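PDB 6K10: aldehyde dehydrogenase from Staphylococcus aureus, which oxidises the aldehyde 4,4'-diaponeurosporen-4-al to 4,4'-diaponeurosporenoic acid, a step in the biosynthesis of the carotenoid staphyloxanthin, probably with NAD+ as the electron acceptor. Local coordinates for residues D331-T334 with I339-E342; R300-L305 with G316-D321. The protein carries 1 engineered substitution. All coordinates share one frame; numbering follows the deposited sequence.

Contact 1: D331-T334 with I339-E342; sequences DHVT and IMQE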
ATOM      1  N   ASP A 331      39.586  -5.937   3.179  1.00 24.76           N
ATOM      2  CA  ASP A 331      39.726  -7.305   2.710  1.00 23.80           C
ATOM      3  C   ASP A 331      39.677  -8.261   3.897  1.00 23.30           C
ATOM      4  O   ASP A 331      39.853  -7.857   5.050  1.00 24.22           O
ATOM      5  CB  ASP A 331      41.038  -7.483   1.933  1.00 25.18           C
ATOM      6  CG  ASP A 331      41.058  -8.740   1.092  1.00 28.71           C
ATOM      7  OD1 ASP A 331      40.009  -9.411   0.986  1.00 31.09           O
ATOM      8  OD2 ASP A 331      42.130  -9.052   0.532  1.00 28.09           O
ATOM      9  N   HIS A 332      39.416  -9.537   3.601  1.00 22.49           N
ATOM     10  CA  HIS A 332      39.371 -10.599   4.612  1.00 29.70           C
ATOM     11  C   HIS A 332      38.310 -10.328   5.678  1.00 29.01           C
ATOM     12  O   HIS A 332      38.477 -10.692   6.845  1.00 27.37           O
ATOM     13  CB  HIS A 332      40.741 -10.807   5.265  1.00 33.43           C
ATOM     14  CG  HIS A 332      41.848 -11.056   4.287  1.00 39.45           C
ATOM     15  ND1 HIS A 332      42.916 -10.198   4.140  1.00 42.62           N
ATOM     16  CD2 HIS A 332      42.053 -12.065   3.408  1.00 41.99           C
ATOM     17  CE1 HIS A 332      43.732 -10.667   3.212  1.00 42.78           C
ATOM     18  NE2 HIS A 332      43.230 -11.800   2.752  1.00 41.23           N
ATOM     19  N   VAL A 333      37.212  -9.692   5.283  1.00 29.35           N
ATOM     20  CA  VAL A 333      36.133  -9.363   6.208  1.00 26.15           C
ATOM     21  C   VAL A 333      35.251 -10.589   6.399  1.00 28.71           C
ATOM     22  O   VAL A 333      35.024 -11.362   5.459  1.00 28.02           O
ATOM     23  CB  VAL A 333      35.333  -8.158   5.679  1.00 23.90           C
ATOM     24  CG1 VAL A 333      34.071  -7.933   6.495  1.00 23.77           C
ATOM     25  CG2 VAL A 333      36.201  -6.911   5.682  1.00 21.89           C
ATOM     26  N   THR A 334      34.759 -10.781   7.619  1.00 29.61           N
ATOM     27  CA  THR A 334      33.907 -11.912   7.953  1.00 31.89           C
ATOM     28  C   THR A 334      32.560 -11.430   8.472  1.00 31.62           C
ATOM     29  O   THR A 334      32.322 -10.234   8.663  1.00 29.68           O
ATOM     30  CB  THR A 334      34.557 -12.813   9.008  1.00 33.62           C
ATOM     31  OG1 THR A 334      34.465 -12.181  10.291  1.00 32.24           O
ATOM     32  CG2 THR A 334      36.015 -13.069   8.674  1.00 35.25           C
ATOM     33  N   ILE A 339      32.155  -4.136  10.955  1.00 23.96           N
ATOM     34  CA  ILE A 339      31.683  -3.492   9.736  1.00 24.90           C
ATOM     35  C   ILE A 339      30.526  -4.254   9.096  1.00 24.72           C
ATOM     36  O   ILE A 339      29.800  -3.690   8.270  1.00 22.21           O
ATOM     37  CB  ILE A 339      32.860  -3.326   8.755  1.00 25.08           C
ATOM     38  CG1 ILE A 339      32.515  -2.321   7.656  1.00 26.07           C
ATOM     39  CG2 ILE A 339      33.256  -4.665   8.154  1.00 26.40           C
ATOM     40  CD1 ILE A 339      32.493  -0.890   8.132  1.00 25.18           C
ATOM     41  N   MET A 340      30.319  -5.518   9.461  1.00 24.66           N
ATOM     42  CA  MET A 340      29.216  -6.306   8.930  1.00 24.27           C
ATOM     43  C   MET A 340      28.038  -6.396   9.894  1.00 26.48           C
ATOM     44  O   MET A 340      27.112  -7.178   9.654  1.00 30.85           O
ATOM     45  CB  MET A 340      29.697  -7.709   8.558  1.00 21.64           C
ATOM     46  CG  MET A 340      30.608  -7.743   7.347  1.00 20.45           C
ATOM     47  SD  MET A 340      29.858  -6.965   5.900  1.00 24.58           S
ATOM     48  CE  MET A 340      28.434  -8.024   5.660  1.00 25.21           C
ATOM     49  N   GLN A 341      28.047  -5.611  10.972  1.00 24.59           N
ATOM     50  CA  GLN A 341      26.976  -5.636  11.956  1.00 25.82           C
ATOM     51  C   GLN A 341      26.029  -4.449  11.858  1.00 29.36           C
ATOM     52  O   GLN A 341      24.975  -4.468  12.504  1.00 35.35           O
ATOM     53  CB  GLN A 341      27.555  -5.687  13.380  1.00 26.19           C
ATOM     54  CG  GLN A 341      28.612  -6.752  13.586  1.00 28.80           C
ATOM     55  CD  GLN A 341      28.130  -8.137  13.205  1.00 33.43           C
ATOM     56  OE1 GLN A 341      27.011  -8.530  13.531  1.00 36.03           O
ATOM     57  NE2 GLN A 341      28.975  -8.882  12.504  1.00 34.07           N
ATOM     58  N   GLU A 342      26.369  -3.422  11.082  1.00 27.60           N
ATOM     59  CA  GLU A 342      25.542  -2.230  10.981  1.00 28.41           C
ATOM     60  C   GLU A 342      25.562  -1.717   9.549  1.00 25.76           C
ATOM     61  O   GLU A 342      26.510  -1.965   8.799  1.00 24.57           O
ATOM     62  CB  GLU A 342      26.025  -1.127  11.942  1.00 33.38           C
ATOM     63  CG  GLU A 342      27.413  -0.575  11.621  1.00 36.29           C
ATOM     64  CD  GLU A 342      27.795   0.616  12.486  1.00 38.18           C
ATOM     65  OE1 GLU A 342      28.427   0.405  13.545  1.00 36.86           O
ATOM     66  OE2 GLU A 342      27.470   1.763  12.110  1.00 36.62           O
TER
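The CA atoms of Thr-334 and Met-340 are 7.4 Å apart, the nearest CA pair of the two segments, where the loop that leaves strand 324-330 bends back and its short 3-10 segment faces the chain just past the strand. No hydrogen bond crosses between 331-334 and 339-342; the contact is plain van der Waals packing within the loop joining the parallel neighbouring strands 324-330 and 348-354 of the mixed sheet, away from the predicted active-site residues. One methyl of Val-333 does the work for its side chain: CG1 lies 3.6 Å from CG of Met-340 and 3.8 Å from CG2 of Ile-339, touching both consecutive residues. With CG1 anti to the backbone N (chi1 171°), this branch is the one presented to the 3-10 turn. The Ile-339 side chain meets Val-333 at about a right angle through its CG2 branch, while CG1 and CD1 lead away. Met-340 uses the root of its chain: CG sits 3.3 Å from the carbonyl O of Thr-334, and CB is 3.6 Å from the same oxygen. The chain bends at chi2 and chi3, and CB and CG, not SD or CE, make the contact. Thr-334 thus contributes its carbonyl, whereas its hydroxyl OG1 is hydrogen-bonded to the backbone N of Asp-336. The carbonyl of Met-340 accepts from Arg-367 and that of Ile-339 from Lys-221. Val-333 and Ile-339 share Pro-350 of strand 348-354 as a neighbour; Val-333 also reaches Leu-352 there, and Ile-339 packs against Leu-304 of helix 295-307.

Contact 2: R300-L305 with G316-D321; sequences RLTSLL and GHSDED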
ATOM      1  N   ARG A 300      31.229   7.614  14.379  1.00 20.07           N
ATOM      2  CA  ARG A 300      30.702   6.279  14.125  1.00 20.25           C
ATOM      3  C   ARG A 300      31.527   5.564  13.063  1.00 20.61           C
ATOM      4  O   ARG A 300      31.828   4.371  13.194  1.00 22.65           O
ATOM      5  CB  ARG A 300      29.240   6.370  13.691  1.00 21.13           C
ATOM      6  CG  ARG A 300      28.609   5.036  13.338  1.00 21.76           C
ATOM      7  CD  ARG A 300      27.175   5.217  12.864  1.00 20.72           C
ATOM      8  NE  ARG A 300      27.090   5.981  11.622  1.00 22.78           N
ATOM      9  CZ  ARG A 300      27.331   5.479  10.415  1.00 22.35           C
ATOM     10  NH1 ARG A 300      27.226   6.249   9.341  1.00 23.57           N
ATOM     11  NH2 ARG A 300      27.682   4.206  10.279  1.00 21.89           N
ATOM     12  N   LEU A 301      31.923   6.286  12.016  1.00 23.06           N
ATOM     13  CA  LEU A 301      32.636   5.663  10.907  1.00 22.05           C
ATOM     14  C   LEU A 301      34.124   5.496  11.202  1.00 23.86           C
ATOM     15  O   LEU A 301      34.728   4.504  10.780  1.00 24.23           O
ATOM     16  CB  LEU A 301      32.422   6.478   9.632  1.00 24.03           C
ATOM     17  CG  LEU A 301      31.044   6.376   8.976  1.00 26.73           C
ATOM     18  CD1 LEU A 301      30.813   7.539   8.024  1.00 26.43           C
ATOM     19  CD2 LEU A 301      30.916   5.051   8.243  1.00 26.25           C
ATOM     20  N   THR A 302      34.740   6.447  11.917  1.00 23.43           N
ATOM     21  CA  THR A 302      36.139   6.259  12.294  1.00 22.01           C
ATOM     22  C   THR A 302      36.288   5.167  13.346  1.00 25.04           C
ATOM     23  O   THR A 302      37.330   4.504  13.405  1.00 25.56           O
ATOM     24  CB  THR A 302      36.756   7.567  12.801  1.00 25.83           C
ATOM     25  OG1 THR A 302      36.077   8.006  13.983  1.00 23.46           O
ATOM     26  CG2 THR A 302      36.679   8.649  11.734  1.00 26.67           C
ATOM     27  N   SER A 303      35.265   4.964  14.179  1.00 24.71           N
ATOM     28  CA  SER A 303      35.265   3.805  15.065  1.00 27.58           C
ATOM     29  C   SER A 303      35.268   2.512  14.259  1.00 25.82           C
ATOM     30  O   SER A 303      35.985   1.562  14.594  1.00 25.10           O
ATOM     31  CB  SER A 303      34.058   3.858  16.003  1.00 29.72           C
ATOM     32  OG  SER A 303      34.124   2.834  16.981  1.00 30.53           O
ATOM     33  N   LEU A 304      34.481   2.464  13.181  1.00 25.74           N
ATOM     34  CA  LEU A 304      34.487   1.293  12.310  1.00 25.79           C
ATOM     35  C   LEU A 304      35.833   1.132  11.612  1.00 25.15           C
ATOM     36  O   LEU A 304      36.324   0.008  11.452  1.00 26.01           O
ATOM     37  CB  LEU A 304      33.354   1.398  11.289  1.00 28.47           C
ATOM     38  CG  LEU A 304      31.951   1.180  11.863  1.00 30.37           C
ATOM     39  CD1 LEU A 304      30.885   1.723  10.925  1.00 30.45           C
ATOM     40  CD2 LEU A 304      31.719  -0.299  12.127  1.00 32.38           C
ATOM     41  N   LEU A 305      36.441   2.243  11.181  1.00 24.84           N
ATOM     42  CA  LEU A 305      37.785   2.185  10.612  1.00 27.37           C
ATOM     43  C   LEU A 305      38.767   1.571  11.600  1.00 28.63           C
ATOM     44  O   LEU A 305      39.590   0.724  11.235  1.00 24.98           O
ATOM     45  CB  LEU A 305      38.256   3.585  10.214  1.00 27.87           C
ATOM     46  CG  LEU A 305      37.884   4.191   8.862  1.00 30.09           C
ATOM     47  CD1 LEU A 305      38.484   5.586   8.749  1.00 28.79           C
ATOM     48  CD2 LEU A 305      38.366   3.310   7.721  1.00 28.34           C
ATOM     49  N   GLY A 316      41.597   4.671   4.230  1.00 23.78           N
ATOM     50  CA  GLY A 316      41.622   4.653   5.677  1.00 27.38           C
ATOM     51  C   GLY A 316      41.982   5.965   6.338  1.00 27.82           C
ATOM     52  O   GLY A 316      41.966   6.039   7.573  1.00 26.80           O
ATOM     53  N   HIS A 317      42.306   6.998   5.567  1.00 26.06           N
ATOM     54  CA  HIS A 317      42.646   8.281   6.160  1.00 26.89           C
ATOM     55  C   HIS A 317      41.384   9.050   6.534  1.00 23.58           C
ATOM     56  O   HIS A 317      40.300   8.828   5.988  1.00 23.30           O
ATOM     57  CB  HIS A 317      43.507   9.111   5.207  1.00 28.74           C
ATOM     58  CG  HIS A 317      44.892   8.574   5.027  1.00 34.25           C
ATOM     59  ND1 HIS A 317      45.232   7.715   4.004  1.00 34.34           N
ATOM     60  CD2 HIS A 317      46.023   8.766   5.749  1.00 35.97           C
ATOM     61  CE1 HIS A 317      46.513   7.406   4.099  1.00 35.37           C
ATOM     62  NE2 HIS A 317      47.016   8.031   5.149  1.00 35.82           N
ATOM     63  N   SER A 318      41.540   9.966   7.485  1.00 25.44           N
ATOM     64  CA  SER A 318      40.422  10.763   7.964  1.00 25.29           C
ATOM     65  C   SER A 318      40.939  12.116   8.426  1.00 25.86           C
ATOM     66  O   SER A 318      42.125  12.284   8.724  1.00 22.78           O
ATOM     67  CB  SER A 318      39.673  10.058   9.100  1.00 29.80           C
ATOM     68  OG  SER A 318      40.556   9.731  10.160  1.00 29.17           O
ATOM     69  N   ASP A 319      40.030  13.087   8.469  1.00 27.23           N
ATOM     70  CA  ASP A 319      40.343  14.410   9.002  1.00 27.96           C
ATOM     71  C   ASP A 319      39.091  14.926   9.694  1.00 29.52           C
ATOM     72  O   ASP A 319      38.097  15.243   9.034  1.00 28.65           O
ATOM     73  CB  ASP A 319      40.806  15.363   7.903  1.00 29.00           C
ATOM     74  CG  ASP A 319      41.331  16.680   8.453  1.00 31.79           C
ATOM     75  OD1 ASP A 319      41.231  16.903   9.679  1.00 33.39           O
ATOM     76  OD2 ASP A 319      41.852  17.493   7.663  1.00 33.27           O
ATOM     77  N   GLU A 320      39.152  15.008  11.024  1.00 28.22           N
ATOM     78  CA  GLU A 320      37.997  15.426  11.811  1.00 29.03           C
ATOM     79  C   GLU A 320      37.586  16.858  11.489  1.00 30.50           C
ATOM     80  O   GLU A 320      36.392  17.178  11.470  1.00 31.93           O
ATOM     81  CB  GLU A 320      38.324  15.276  13.296  1.00 31.03           C
ATOM     82  CG  GLU A 320      37.150  15.404  14.242  1.00 33.44           C
ATOM     83  CD  GLU A 320      37.549  15.070  15.668  1.00 38.98           C
ATOM     84  OE1 GLU A 320      36.784  14.364  16.357  1.00 41.79           O
ATOM     85  OE2 GLU A 320      38.640  15.505  16.093  1.00 41.13           O
ATOM     86  N   ASP A 321      38.561  17.732  11.225  1.00 31.97           N
ATOM     87  CA  ASP A 321      38.271  19.145  11.006  1.00 33.94           C
ATOM     88  C   ASP A 321      37.446  19.391   9.749  1.00 33.52           C
ATOM     89  O   ASP A 321      36.784  20.430   9.653  1.00 33.89           O
ATOM     90  CB  ASP A 321      39.575  19.939  10.934  1.00 36.08           C
ATOM     91  CG  ASP A 321      40.356  19.891  12.231  1.00 37.22           C
ATOM     92  OD1 ASP A 321      39.738  19.655  13.291  1.00 40.03           O
ATOM     93  OD2 ASP A 321      41.588  20.087  12.191  1.00 38.95           O
TER
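Helix 295-307 packs beside the short strand 318-319 at the margin of the mixed sheet that contains strands 324-330 and 348-354, and between them Leu-305 packs on Gly-316. CD1 of Leu-305 lies 3.7 Å from the carbonyl O of Gly-316, and CD2 stands 4.1 Å from CA of the same glycine, so the two methyls of the fork touch different parts of one residue. The side chain leaves the helix with CG anti to its carbonyl carbon (chi1 -85°), which carries both methyls toward Gly-316. At the positive phi of Gly-316 (93°) a CB would be jammed against the preceding carbonyl oxygen; separately, the CA of this glycine faces CD2 of the leucine. Where the strand begins, Thr-302 and Ser-318 meet more loosely, with CG2 of Thr-302 4.2 Å from CB of Ser-318.

Strand 318-319 pairs antiparallel with 324-330, so this contact sets one face of the helix against a sheet-edge hairpin. The link from strand 318-319 to 324-330 starts with an Asx turn, in which OD1 of Asp-319 accepts from the backbone N of Asp-321 at 3.2 Å. That N-H approaches from above the carboxylate plane, 52° out of it, while the other oxygen, OD2, accepts from Gln-284. No hydrogen bond joins 300-305 to 316-321 themselves, but Glu-320 OE1 is hydrogen-bonded to His-299, one residue ahead of 300-305 on the same helix. Ile-325 of strand 324-330 touches Leu-301, Thr-302 and Leu-305, and Thr-328 of that strand bonds through OG1 to the backbone N of Gly-316 while also touching Leu-305.

Overall arrangement
The two contacts follow each other along the chain, their centres about 16 Å apart, and both flank strand 324-330: contact 2 packs helix 295-307 against the hairpin leading into it, contact 1 lies within the loop leading out. Contact 1 is the more buried, with three of four touching residues buried and Thr-334 exposed; in contact 2 only Leu-305 is buried and Ser-318 is exposed. Contact 1 has apolar pairs centred on Val-333 and a methionine against a carbonyl; contact 2 has leucine methyls against glycine backbone and a loose Thr-Ser approach. Neither has a hydrogen bond across its segments. Charge appears where they join: Glu-342 OE2 forms a salt bridge to Arg-300 NH2 at 3.1 Å, beside Leu-304.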